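Local coordinates for Peptide/nickel transport system substrate-binding protein (Listeria monocytogenes serotype 1/2a, PDB 5KZT) that binds a peptide in this crystal structure and probably serves as the extracellular substrate-binding protein of an oligopeptide (Opp) transport system, at residues N319-E324 and T337-H343; S270-K276 and M422-P427. One frame throughout, in Å; residues are numbered along the deposited sequence. Where two conformers were deposited one is given.

Contact 2 lies deep in the chain, its centre about 9 Å from the chain centre. Contact 1 is partly buried, its centre about 19 Å from the chain centre. The two contact centres are about 14 Å apart. Contact 2 joins strands 264-277 and 420-425 with a regular antiparallel ladder and reaches the bound peptide. Contact 1 joins a loop to the end of helix 336-340 and has no ladder; its cross-segment hydrogen bonds are two, and one water bridges N320 OD1 and T337 O. The contacts touch: L321 O of contact 1 lies 2.7 Å from T272 OG1 of contact 2, a probable hydrogen bond. P323 packs on S270 at the same junction.

Contact 1. Residues N319-E324 and T337-H343; sequences NNLVPE and TKESGKH
N320 meets the end of helix 336-340 with its side-chain amide. N320 ND2 donates to G341 O at 2.8 Å, with G341 O 24° out of the plane of the amide. OD1 on the other branch accepts from a water that also donates to T337 O. The backbone N of H343 donates to N319 O at 2.9 Å. N319 O also lies near the plane of the H343 ring, at its edge. The amide of N320 and that ring stand almost perpendicular, 87° apart. H343 NE2 donates to S340 OG, close to the ring plane, and H343 ND1 bonds T486. This leaves the ring held at both nitrogens. T337 packs tightly too. With OG1 between the backbone N and the carbonyl carbon (chi1 58°), T337 CG2 faces V322 O at 3.2 Å. T337 OG1 comes 3.4 Å from E324 CG. The looser side is at K342, which is exposed. Its CB lies 3.9 Å from N319 CB. G341, just past the helix, has positive phi. E481 of helix 471-487 bonds both N320 ND2 and S340 OG. The loop after strand 316-317 thus meets the helix end beside helix 471-487, and the link is mainly polar.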
loop_
_atom_site.group_PDB
_atom_site.type_symbol
_atom_site.label_atom_id
_atom_site.label_comp_id
_atom_site.label_asym_id
_atom_site.label_seq_id
_atom_site.Cartn_x
_atom_site.Cartn_y
_atom_site.Cartn_z
ATOM N N ASN A 319 17.161 1.158 7.608
ATOM C CA ASN A 319 18.239 0.299 7.105
ATOM C C ASN A 319 17.751 -1.144 6.942
ATOM O O ASN A 319 18.536 -2.111 6.969
ATOM C CB ASN A 319 19.411 0.370 8.063
ATOM C CG ASN A 319 19.948 1.776 8.211
ATOM O OD1 ASN A 319 19.859 2.377 9.279
ATOM N ND2 ASN A 319 20.491 2.310 7.153
ATOM N N ASN A 320 16.428 -1.268 6.802
ATOM C CA ASN A 320 15.718 -2.505 6.568
ATOM C C ASN A 320 14.501 -2.195 5.697
ATOM O O ASN A 320 13.893 -1.111 5.792
ATOM C CB ASN A 320 15.197 -3.109 7.860
ATOM C CG ASN A 320 16.295 -3.428 8.851
ATOM O OD1 ASN A 320 16.747 -2.550 9.579
ATOM N ND2 ASN A 320 16.728 -4.685 8.875
ATOM N N LEU A 321 14.114 -3.162 4.883
ATOM C CA LEU A 321 12.849 -3.116 4.171
ATOM C C LEU A 321 11.675 -3.272 5.127
ATOM O O LEU A 321 10.677 -2.537 5.036
ATOM C CB LEU A 321 12.800 -4.224 3.119
ATOM C CG LEU A 321 11.470 -4.396 2.419
ATOM C CD1 LEU A 321 11.031 -3.099 1.757
ATOM C CD2 LEU A 321 11.561 -5.550 1.427
ATOM N N VAL A 322 11.787 -4.244 6.030
ATOM C CA VAL A 322 10.762 -4.497 7.034
ATOM C C VAL A 322 10.896 -3.414 8.110
ATOM O O VAL A 322 11.990 -3.152 8.575
ATOM C CB VAL A 322 10.884 -5.911 7.636
ATOM C CG1 VAL A 322 9.916 -6.098 8.805
ATOM C CG2 VAL A 322 10.666 -6.971 6.553
ATOM N N PRO A 323 9.791 -2.729 8.448
ATOM C CA PRO A 323 9.867 -1.645 9.416
ATOM C C PRO A 323 10.062 -2.146 10.851
ATOM O O PRO A 323 9.617 -3.241 11.184
ATOM C CB PRO A 323 8.532 -0.920 9.243
ATOM C CG PRO A 323 7.623 -1.959 8.711
ATOM C CD PRO A 323 8.466 -2.795 7.814
ATOM N N GLU A 324 10.748 -1.345 11.667
ATOM C CA GLU A 324 10.931 -1.665 13.089
ATOM C C GLU A 324 9.592 -1.583 13.786
ATOM O O GLU A 324 8.764 -0.766 13.426
ATOM C CB GLU A 324 11.851 -0.678 13.771
ATOM C CG GLU A 324 13.270 -0.650 13.260
ATOM C CD GLU A 324 14.114 0.258 14.111
ATOM O OE1 GLU A 324 14.778 -0.251 15.049
ATOM O OE2 GLU A 324 14.059 1.486 13.877
ATOM N N THR A 337 13.653 -6.787 12.665
ATOM C CA THR A 337 14.765 -5.876 12.323
ATOM C C THR A 337 16.007 -6.023 13.201
ATOM O O THR A 337 17.122 -5.851 12.710
ATOM C CB THR A 337 14.354 -4.383 12.328
ATOM O OG1 THR A 337 13.841 -4.014 13.605
ATOM C CG2 THR A 337 13.344 -4.122 11.300
ATOM N N LYS A 338 15.823 -6.338 14.481
ATOM C CA LYS A 338 16.957 -6.622 15.383
ATOM C C LYS A 338 17.692 -7.921 14.954
ATOM O O LYS A 338 18.928 -7.972 14.933
ATOM C CB LYS A 338 16.458 -6.687 16.840
ATOM C CG LYS A 338 17.503 -6.987 17.904
ATOM C CD LYS A 338 16.871 -7.331 19.258
ATOM C CE LYS A 338 17.919 -7.614 20.334
ATOM N NZ LYS A 338 18.788 -8.772 19.991
ATOM N N GLU A 339 16.934 -8.949 14.588
ATOM C CA GLU A 339 17.514 -10.218 14.104
ATOM C C GLU A 339 18.183 -10.068 12.742
ATOM O O GLU A 339 19.203 -10.685 12.491
ATOM C CB GLU A 339 16.459 -11.334 14.057
ATOM C CG GLU A 339 15.830 -11.607 15.413
ATOM C CD GLU A 339 14.848 -12.747 15.409
ATOM O OE1 GLU A 339 14.233 -13.034 14.360
ATOM O OE2 GLU A 339 14.688 -13.349 16.474
ATOM N N SER A 340 17.599 -9.260 11.860
ATOM C CA SER A 340 18.174 -9.018 10.537
ATOM C C SER A 340 19.433 -8.154 10.587
ATOM O O SER A 340 20.325 -8.305 9.745
ATOM C CB SER A 340 17.153 -8.334 9.634
ATOM O OG SER A 340 17.546 -8.424 8.278
ATOM N N GLY A 341 19.479 -7.236 11.554
ATOM C CA GLY A 341 20.502 -6.198 11.604
ATOM C C GLY A 341 20.329 -5.128 10.544
ATOM O O GLY A 341 19.393 -5.171 9.704
ATOM N N LYS A 342 21.240 -4.163 10.564
ATOM C CA LYS A 342 21.210 -3.082 9.584
ATOM C C LYS A 342 21.834 -3.542 8.265
ATOM O O LYS A 342 22.732 -4.367 8.267
ATOM C CB LYS A 342 21.921 -1.845 10.118
ATOM C CG LYS A 342 21.215 -1.209 11.297
ATOM C CD LYS A 342 22.032 -0.052 11.842
ATOM C CE LYS A 342 21.306 0.735 12.924
ATOM N NZ LYS A 342 20.809 -0.129 14.038
ATOM N N HIS A 343 21.324 -3.002 7.159
ATOM C CA HIS A 343 21.869 -3.215 5.828
ATOM C C HIS A 343 22.052 -1.895 5.101
ATOM O O HIS A 343 21.273 -0.965 5.318
ATOM C CB HIS A 343 20.908 -4.085 5.025
ATOM C CG HIS A 343 20.508 -5.325 5.733
ATOM N ND1 HIS A 343 21.197 -6.510 5.600
ATOM C CD2 HIS A 343 19.508 -5.563 6.612
ATOM C CE1 HIS A 343 20.628 -7.428 6.361
ATOM N NE2 HIS A 343 19.607 -6.877 6.992
HETATM O O HOH W 1 18.036 -3.288 11.998
#

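Contact 2. Residues S270-K276 and M422-P427; sequences SSTFYIK and MSGWGP
T272 and W425 form a hydrogen-bonded antiparallel pair, with T272 N to W425 O at 3.0 Å and W425 N to T272 O at 2.9 Å. Y274 and S423 form the next such pair, with Y274 N to S423 O and S423 N to Y274 O each 2.8 Å and nearly straight. Between them lies the non-hydrogen-bonded pair F273 and G424, where F273 CA and G424 CA are 4.0 Å apart. G424 CA stands over the centre of the F273 ring, 3.9 Å from its centroid, a CH-pi contact. M422 CG meets the same ring at its edge. The Y274 side chain lies on the other face of the sheet, with CG between the backbone N and carbonyl carbon (chi1 51°). This brings the ring over the S423-W425 backbone, with S423 O above one face near the rim and W425 CB at the edge. K276 lays CD against S423 OG at 3.3 Å, and its NZ goes on to a salt bridge with D413. In one of its two conformers, S271 OG bonds an acidic side chain of the bound peptide. G424 and G426 make backbone hydrogen bonds with the peptide, and W425 packs on its backbone, so this strand pair forms part of the peptide site. Further out, strand 491-503 pairs with strand 264-277, and Y495 meets F273 with ring planes parallel. Strand 367-374 packs F371 on I275 and M422, while helix 433-436 brings F435 edge-to-face with W425.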
loop_
_atom_site.group_PDB
_atom_site.type_symbol
_atom_site.label_atom_id
_atom_site.label_comp_id
_atom_site.label_asym_id
_atom_site.label_seq_id
_atom_site.Cartn_x
_atom_site.Cartn_y
_atom_site.Cartn_z
ATOM N N SER A 270 3.993 2.350 9.869
ATOM C CA SER A 270 4.733 1.072 9.662
ATOM C C SER A 270 5.037 0.789 8.177
ATOM O O SER A 270 5.005 -0.357 7.733
ATOM C CB SER A 270 3.978 -0.121 10.277
ATOM O OG SER A 270 3.853 0.015 11.684
ATOM N N SER A 271 5.355 1.855 7.452
ATOM C CA SER A 271 5.608 1.808 6.024
ATOM C C SER A 271 7.063 2.157 5.793
ATOM O O SER A 271 7.659 2.908 6.584
ATOM C CB SER A 271 4.683 2.788 5.314
ATOM O OG SER A 271 3.337 2.377 5.504
ATOM N N THR A 272 7.632 1.594 4.729
ATOM C CA THR A 272 9.020 1.832 4.363
ATOM C C THR A 272 9.076 2.471 2.980
ATOM O O THR A 272 8.430 1.983 2.040
ATOM C CB THR A 272 9.783 0.509 4.330
ATOM O OG1 THR A 272 9.703 -0.095 5.629
ATOM C CG2 THR A 272 11.252 0.731 3.932
ATOM N N PHE A 273 9.830 3.564 2.874
ATOM C CA PHE A 273 10.104 4.217 1.611
ATOM C C PHE A 273 11.517 3.850 1.186
ATOM O O PHE A 273 12.436 3.817 2.010
ATOM C CB PHE A 273 9.919 5.729 1.726
ATOM C CG PHE A 273 8.518 6.168 1.427
ATOM C CD1 PHE A 273 7.511 5.975 2.363
ATOM C CD2 PHE A 273 8.190 6.681 0.187
ATOM C CE1 PHE A 273 6.203 6.348 2.087
ATOM C CE2 PHE A 273 6.891 7.066 -0.091
ATOM C CZ PHE A 273 5.895 6.895 0.854
ATOM N N TYR A 274 11.664 3.512 -0.089
ATOM C CA TYR A 274 12.902 2.960 -0.580
ATOM C C TYR A 274 13.119 3.405 -1.998
ATOM O O TYR A 274 12.170 3.728 -2.712
ATOM C CB TYR A 274 12.919 1.437 -0.489
ATOM C CG TYR A 274 11.709 0.741 -1.082
ATOM C CD1 TYR A 274 10.590 0.494 -0.294
ATOM C CD2 TYR A 274 11.681 0.326 -2.417
ATOM C CE1 TYR A 274 9.472 -0.141 -0.797
ATOM C CE2 TYR A 274 10.554 -0.315 -2.939
ATOM C CZ TYR A 274 9.458 -0.547 -2.116
ATOM O OH TYR A 274 8.324 -1.163 -2.577
ATOM N N ILE A 275 14.385 3.384 -2.389
ATOM C CA ILE A 275 14.786 3.616 -3.768
ATOM C C ILE A 275 14.644 2.299 -4.533
ATOM O O ILE A 275 15.229 1.282 -4.131
ATOM C CB ILE A 275 16.260 4.078 -3.873
ATOM C CG1 ILE A 275 16.539 5.299 -2.991
ATOM C CG2 ILE A 275 16.632 4.349 -5.332
ATOM C CD1 ILE A 275 15.848 6.565 -3.414
ATOM N N LYS A 276 13.913 2.325 -5.642
ATOM C CA LYS A 276 13.906 1.224 -6.609
ATOM C C LYS A 276 14.909 1.443 -7.746
ATOM O O LYS A 276 14.952 2.507 -8.354
ATOM C CB LYS A 276 12.507 1.053 -7.190
ATOM C CG LYS A 276 11.487 0.555 -6.184
ATOM C CD LYS A 276 10.137 0.273 -6.820
ATOM C CE LYS A 276 10.132 -1.017 -7.600
ATOM N NZ LYS A 276 8.763 -1.300 -8.059
ATOM N N MET A 422 11.562 6.856 -6.108
ATOM C CA MET A 422 11.231 6.851 -4.689
ATOM C C MET A 422 9.915 6.101 -4.593
ATOM O O MET A 422 8.907 6.562 -5.129
ATOM C CB MET A 422 11.042 8.274 -4.188
ATOM C CG MET A 422 10.557 8.372 -2.748
ATOM S SD MET A 422 11.872 7.964 -1.574
ATOM C CE MET A 422 12.772 9.491 -1.621
ATOM N N SER A 423 9.915 4.954 -3.936
ATOM C CA SER A 423 8.667 4.203 -3.750
ATOM C C SER A 423 8.450 3.868 -2.312
ATOM O O SER A 423 9.343 3.995 -1.503
ATOM C CB SER A 423 8.681 2.953 -4.590
ATOM O OG SER A 423 9.054 3.284 -5.936
ATOM N N GLY A 424 7.237 3.465 -1.983
ATOM C CA GLY A 424 6.943 3.061 -0.617
ATOM C C GLY A 424 5.977 1.919 -0.560
ATOM O O GLY A 424 5.137 1.761 -1.461
ATOM N N TRP A 425 6.087 1.137 0.515
ATOM C CA TRP A 425 5.180 0.046 0.755
ATOM C C TRP A 425 4.703 0.082 2.174
ATOM O O TRP A 425 5.513 0.178 3.100
ATOM C CB TRP A 425 5.855 -1.289 0.466
ATOM C CG TRP A 425 4.911 -2.434 0.440
ATOM C CD1 TRP A 425 4.738 -3.381 1.410
ATOM C CD2 TRP A 425 4.023 -2.772 -0.611
ATOM N NE1 TRP A 425 3.786 -4.289 1.028
ATOM C CE2 TRP A 425 3.333 -3.949 -0.216
ATOM C CE3 TRP A 425 3.740 -2.207 -1.860
ATOM C CZ2 TRP A 425 2.375 -4.569 -1.027
ATOM C CZ3 TRP A 425 2.784 -2.813 -2.666
ATOM C CH2 TRP A 425 2.117 -3.989 -2.247
ATOM N N GLY A 426 3.388 -0.023 2.325
ATOM C CA GLY A 426 2.732 -0.224 3.607
ATOM C C GLY A 426 2.216 -1.648 3.684
ATOM O O GLY A 426 1.811 -2.231 2.663
ATOM N N PRO A 427 2.207 -2.230 4.885
ATOM C CA PRO A 427 1.874 -3.645 5.013
ATOM C C PRO A 427 0.396 -3.932 4.791
ATOM O O PRO A 427 -0.442 -3.140 5.199
ATOM C CB PRO A 427 2.273 -3.961 6.445
ATOM C CG PRO A 427 2.068 -2.662 7.166
ATOM C CD PRO A 427 2.466 -1.602 6.193
#